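Local coordinates for catechol 1,2-dioxygenase (Acinetobacter sp., PDB 1DLT), which catalyses the intradiol cleavage of catechol by molecular oxygen to cis,cis-muconate, using one ferric ion per subunit, at residues I225-S230 with T239-A244. Residues are numbered along the deposited sequence; the frame is centred on the assembly and turned at random.
Sequences IHYFVS and TQINVA. With FE (Fe (III) ion), chain C; CAQ (catechol), chain D.
His226 and Gln240 lie side by side on one face of a two-stranded antiparallel pairing, and each polar atom of the two side chains has a partner. The imidazole binds the iron(III) ion through NE2 at 2.0 Å, while ND1 donates to a water 2.9 Å away in the plane of the ring. That water also lies 3.0 Å from Thr239 O, where it can donate; this path from ND1 through water to the second strand would restrain the rotation of the imidazole. The same carbonyl accepts Tyr227 N. Gln240 reaches out as an extended chain, bringing its amide alongside the imidazole with the planes 45° apart, OE1 over one ring face and NE2 3.4 Å from His226 CE1. The amide does not bond to the ring: OE1 accepts from Arg221 and NE2 donates to Ile105 O. Strands 224-230 and 237-243 form a hairpin in the beta-sandwich core of this intradiol dioxygenase. Their hydrogen-bonded pairs, Ile225 with Ile241 and Tyr227 with Thr239, flank the non-hydrogen-bonded pair His226-Gln240. Ile225 N gives a 2.9 Å bond to Ile241 O, and Ile241 N answers to Ile225 O, which also receives a CA-H...O contact from Gln240 CA. Thr239 N returns to Tyr227 O, nearly straight at hydrogen (172°). The other face is largely apolar: Ile241 CG1 sits between its own backbone N and carbonyl carbon (chi1 57°), which sends CD1 to the edge of the Tyr227 ring, 3.6 Å from CE1, while CG1 packs on Ile225 CB. The Tyr227 hydroxyl pairs with that of Tyr190, and Thr239 OG1 bonds to Pro102 O. Tyr164, His224 and both catechol oxygens, O3 and O4, also bind the iron.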
ATOM      1  N   ILE A 225     -22.545  16.645   4.286  1.00 11.61           N
ATOM      2  CA  ILE A 225     -22.904  16.105   5.582  1.00 12.22           C
ATOM      3  C   ILE A 225     -23.220  14.626   5.439  1.00 12.08           C
ATOM      4  O   ILE A 225     -24.028  14.240   4.597  1.00 12.59           O
ATOM      5  CB  ILE A 225     -24.123  16.838   6.153  1.00 11.44           C
ATOM      6  CG1 ILE A 225     -23.797  18.333   6.246  1.00 12.95           C
ATOM      7  CG2 ILE A 225     -24.468  16.252   7.548  1.00 12.46           C
ATOM      8  CD1 ILE A 225     -24.950  19.266   6.703  1.00 13.83           C
ATOM      9  N   HIS A 226     -22.578  13.813   6.263  1.00 12.42           N
ATOM     10  CA  HIS A 226     -22.741  12.368   6.232  1.00 14.03           C
ATOM     11  C   HIS A 226     -23.947  11.872   7.048  1.00 15.39           C
ATOM     12  O   HIS A 226     -24.309  12.471   8.070  1.00 14.85           O
ATOM     13  CB  HIS A 226     -21.493  11.709   6.803  1.00 12.70           C
ATOM     14  CG  HIS A 226     -20.275  11.864   5.961  1.00 14.24           C
ATOM     15  ND1 HIS A 226     -19.931  10.956   4.983  1.00 13.04           N
ATOM     16  CD2 HIS A 226     -19.302  12.802   5.967  1.00 11.71           C
ATOM     17  CE1 HIS A 226     -18.792  11.329   4.425  1.00 12.21           C
ATOM     18  NE2 HIS A 226     -18.393  12.444   5.004  1.00 13.22           N
ATOM     19  N   TYR A 227     -24.529  10.764   6.591  1.00 15.30           N
ATOM     20  CA  TYR A 227     -25.647  10.130   7.254  1.00 15.28           C
ATOM     21  C   TYR A 227     -25.535   8.606   7.245  1.00 15.64           C
ATOM     22  O   TYR A 227     -25.105   8.010   6.271  1.00 13.77           O
ATOM     23  CB  TYR A 227     -27.001  10.405   6.550  1.00 15.65           C
ATOM     24  CG  TYR A 227     -27.656  11.751   6.722  1.00 14.37           C
ATOM     25  CD1 TYR A 227     -27.300  12.834   5.923  1.00 15.72           C
ATOM     26  CD2 TYR A 227     -28.672  11.926   7.658  1.00 14.78           C
ATOM     27  CE1 TYR A 227     -27.957  14.060   6.048  1.00 18.07           C
ATOM     28  CE2 TYR A 227     -29.332  13.147   7.794  1.00 16.74           C
ATOM     29  CZ  TYR A 227     -28.971  14.202   6.982  1.00 17.23           C
ATOM     30  OH  TYR A 227     -29.650  15.386   7.046  1.00 18.37           O
ATOM     31  N   PHE A 228     -25.937   8.014   8.360  1.00 16.43           N
ATOM     32  CA  PHE A 228     -26.143   6.580   8.498  1.00 15.78           C
ATOM     33  C   PHE A 228     -27.572   6.589   9.060  1.00 16.66           C
ATOM     34  O   PHE A 228     -27.865   7.361   9.988  1.00 16.92           O
ATOM     35  CB  PHE A 228     -25.308   5.956   9.534  1.00 14.65           C
ATOM     36  CG  PHE A 228     -24.001   5.365   9.113  1.00 15.55           C
ATOM     37  CD1 PHE A 228     -23.752   4.902   7.792  1.00 15.26           C
ATOM     38  CD2 PHE A 228     -23.026   5.190  10.061  1.00 15.66           C
ATOM     39  CE1 PHE A 228     -22.504   4.256   7.501  1.00 16.29           C
ATOM     40  CE2 PHE A 228     -21.811   4.562   9.784  1.00 14.92           C
ATOM     41  CZ  PHE A 228     -21.553   4.090   8.501  1.00 13.41           C
ATOM     42  N   VAL A 229     -28.479   5.819   8.494  1.00 15.80           N
ATOM     43  CA  VAL A 229     -29.800   5.717   9.078  1.00 17.39           C
ATOM     44  C   VAL A 229     -30.083   4.215   9.197  1.00 18.87           C
ATOM     45  O   VAL A 229     -29.934   3.458   8.219  1.00 18.17           O
ATOM     46  CB  VAL A 229     -30.898   6.372   8.209  1.00 17.69           C
ATOM     47  CG1 VAL A 229     -32.231   6.335   8.943  1.00 15.10           C
ATOM     48  CG2 VAL A 229     -30.531   7.801   7.917  1.00 18.88           C
ATOM     49  N   SER A 230     -30.429   3.781  10.409  1.00 18.99           N
ATOM     50  CA  SER A 230     -30.790   2.384  10.628  1.00 20.83           C
ATOM     51  C   SER A 230     -32.095   2.296  11.435  1.00 21.25           C
ATOM     52  O   SER A 230     -32.408   3.185  12.246  1.00 22.44           O
ATOM     53  CB  SER A 230     -29.662   1.637  11.337  1.00 20.62           C
ATOM     54  OG  SER A 230     -29.343   2.260  12.545  1.00 22.98           O
ATOM     55  N   THR A 239     -25.512   7.490   3.263  1.00 13.15           N
ATOM     56  CA  THR A 239     -25.651   8.499   2.248  1.00 13.91           C
ATOM     57  C   THR A 239     -25.049   9.827   2.730  1.00 14.08           C
ATOM     58  O   THR A 239     -24.436   9.884   3.813  1.00 13.72           O
ATOM     59  CB  THR A 239     -27.144   8.665   1.826  1.00 12.91           C
ATOM     60  OG1 THR A 239     -27.184   9.346   0.571  1.00 15.55           O
ATOM     61  CG2 THR A 239     -27.935   9.493   2.850  1.00 12.96           C
ATOM     62  N   GLN A 240     -25.179  10.866   1.903  1.00 15.89           N
ATOM     63  CA  GLN A 240     -24.666  12.204   2.223  1.00 16.75           C
ATOM     64  C   GLN A 240     -25.528  13.231   1.514  1.00 17.79           C
ATOM     65  O   GLN A 240     -26.300  12.880   0.614  1.00 20.13           O
ATOM     66  CB  GLN A 240     -23.266  12.421   1.675  1.00 16.35           C
ATOM     67  CG  GLN A 240     -22.142  11.582   2.207  1.00 18.98           C
ATOM     68  CD  GLN A 240     -20.855  11.915   1.449  1.00 20.19           C
ATOM     69  OE1 GLN A 240     -20.659  13.061   1.080  1.00 21.08           O
ATOM     70  NE2 GLN A 240     -19.978  10.924   1.232  1.00 20.01           N
ATOM     71  N   ILE A 241     -25.402  14.492   1.928  1.00 16.92           N
ATOM     72  CA  ILE A 241     -26.073  15.595   1.245  1.00 16.98           C
ATOM     73  C   ILE A 241     -24.979  16.634   1.005  1.00 17.45           C
ATOM     74  O   ILE A 241     -24.044  16.751   1.812  1.00 16.50           O
ATOM     75  CB  ILE A 241     -27.246  16.187   2.027  1.00 15.15           C
ATOM     76  CG1 ILE A 241     -26.806  16.671   3.408  1.00 14.50           C
ATOM     77  CG2 ILE A 241     -28.344  15.167   2.059  1.00 17.00           C
ATOM     78  CD1 ILE A 241     -27.930  17.228   4.265  1.00 13.63           C
ATOM     79  N   ASN A 242     -25.057  17.303  -0.150  1.00 18.48           N
ATOM     80  CA  ASN A 242     -24.091  18.315  -0.562  1.00 20.04           C
ATOM     81  C   ASN A 242     -24.811  19.634  -0.494  1.00 19.05           C
ATOM     82  O   ASN A 242     -25.969  19.714  -0.882  1.00 17.96           O
ATOM     83  CB  ASN A 242     -23.654  18.113  -2.019  1.00 25.70           C
ATOM     84  CG  ASN A 242     -23.104  16.760  -2.260  1.00 30.91           C
ATOM     85  OD1 ASN A 242     -22.064  16.413  -1.714  1.00 37.04           O
ATOM     86  ND2 ASN A 242     -23.806  15.954  -3.056  1.00 33.76           N
ATOM     87  N   VAL A 243     -24.119  20.659  -0.003  1.00 18.86           N
ATOM     88  CA  VAL A 243     -24.695  21.988   0.083  1.00 19.07           C
ATOM     89  C   VAL A 243     -24.766  22.513  -1.350  1.00 19.97           C
ATOM     90  O   VAL A 243     -23.755  22.543  -2.079  1.00 19.42           O
ATOM     91  CB  VAL A 243     -23.817  22.928   0.961  1.00 19.80           C
ATOM     92  CG1 VAL A 243     -24.427  24.301   0.992  1.00 19.81           C
ATOM     93  CG2 VAL A 243     -23.693  22.350   2.392  1.00 17.16           C
ATOM     94  N   ALA A 244     -25.968  22.896  -1.771  1.00 19.45           N
ATOM     95  CA  ALA A 244     -26.136  23.394  -3.124  1.00 20.66           C
ATOM     96  C   ALA A 244     -25.296  24.667  -3.355  1.00 20.90           C
ATOM     97  O   ALA A 244     -25.089  25.498  -2.451  1.00 20.03           O
ATOM     98  CB  ALA A 244     -27.645  23.648  -3.423  1.00 19.89           C
TER
HETATM   99 FE    FE C 400     -16.896  13.637   4.509  1.00 18.72          FE
HETATM  100  C1  CAQ D 401     -13.469  11.150   1.500  0.65 17.69           C
HETATM  101  C2  CAQ D 401     -14.893  11.217   1.606  0.65 16.81           C
HETATM  102  C3  CAQ D 401     -15.479  12.176   2.419  0.65 17.19           C
HETATM  103  O3  CAQ D 401     -16.850  12.242   2.528  0.65 17.65           O
HETATM  104  C4  CAQ D 401     -14.698  13.074   3.123  0.65 16.83           C
HETATM  105  O4  CAQ D 401     -15.295  14.019   3.918  0.65 19.89           O
HETATM  106  C5  CAQ D 401     -13.323  13.028   3.037  0.65 17.97           C
HETATM  107  C6  CAQ D 401     -12.694  12.043   2.205  0.65 18.25           C
HETATM  108  O   HOH W   1     -21.654   8.786   4.268  1.00 16.43           O
HETATM  109  O   HOH W   2     -15.045  12.070   4.577  0.35  5.54           O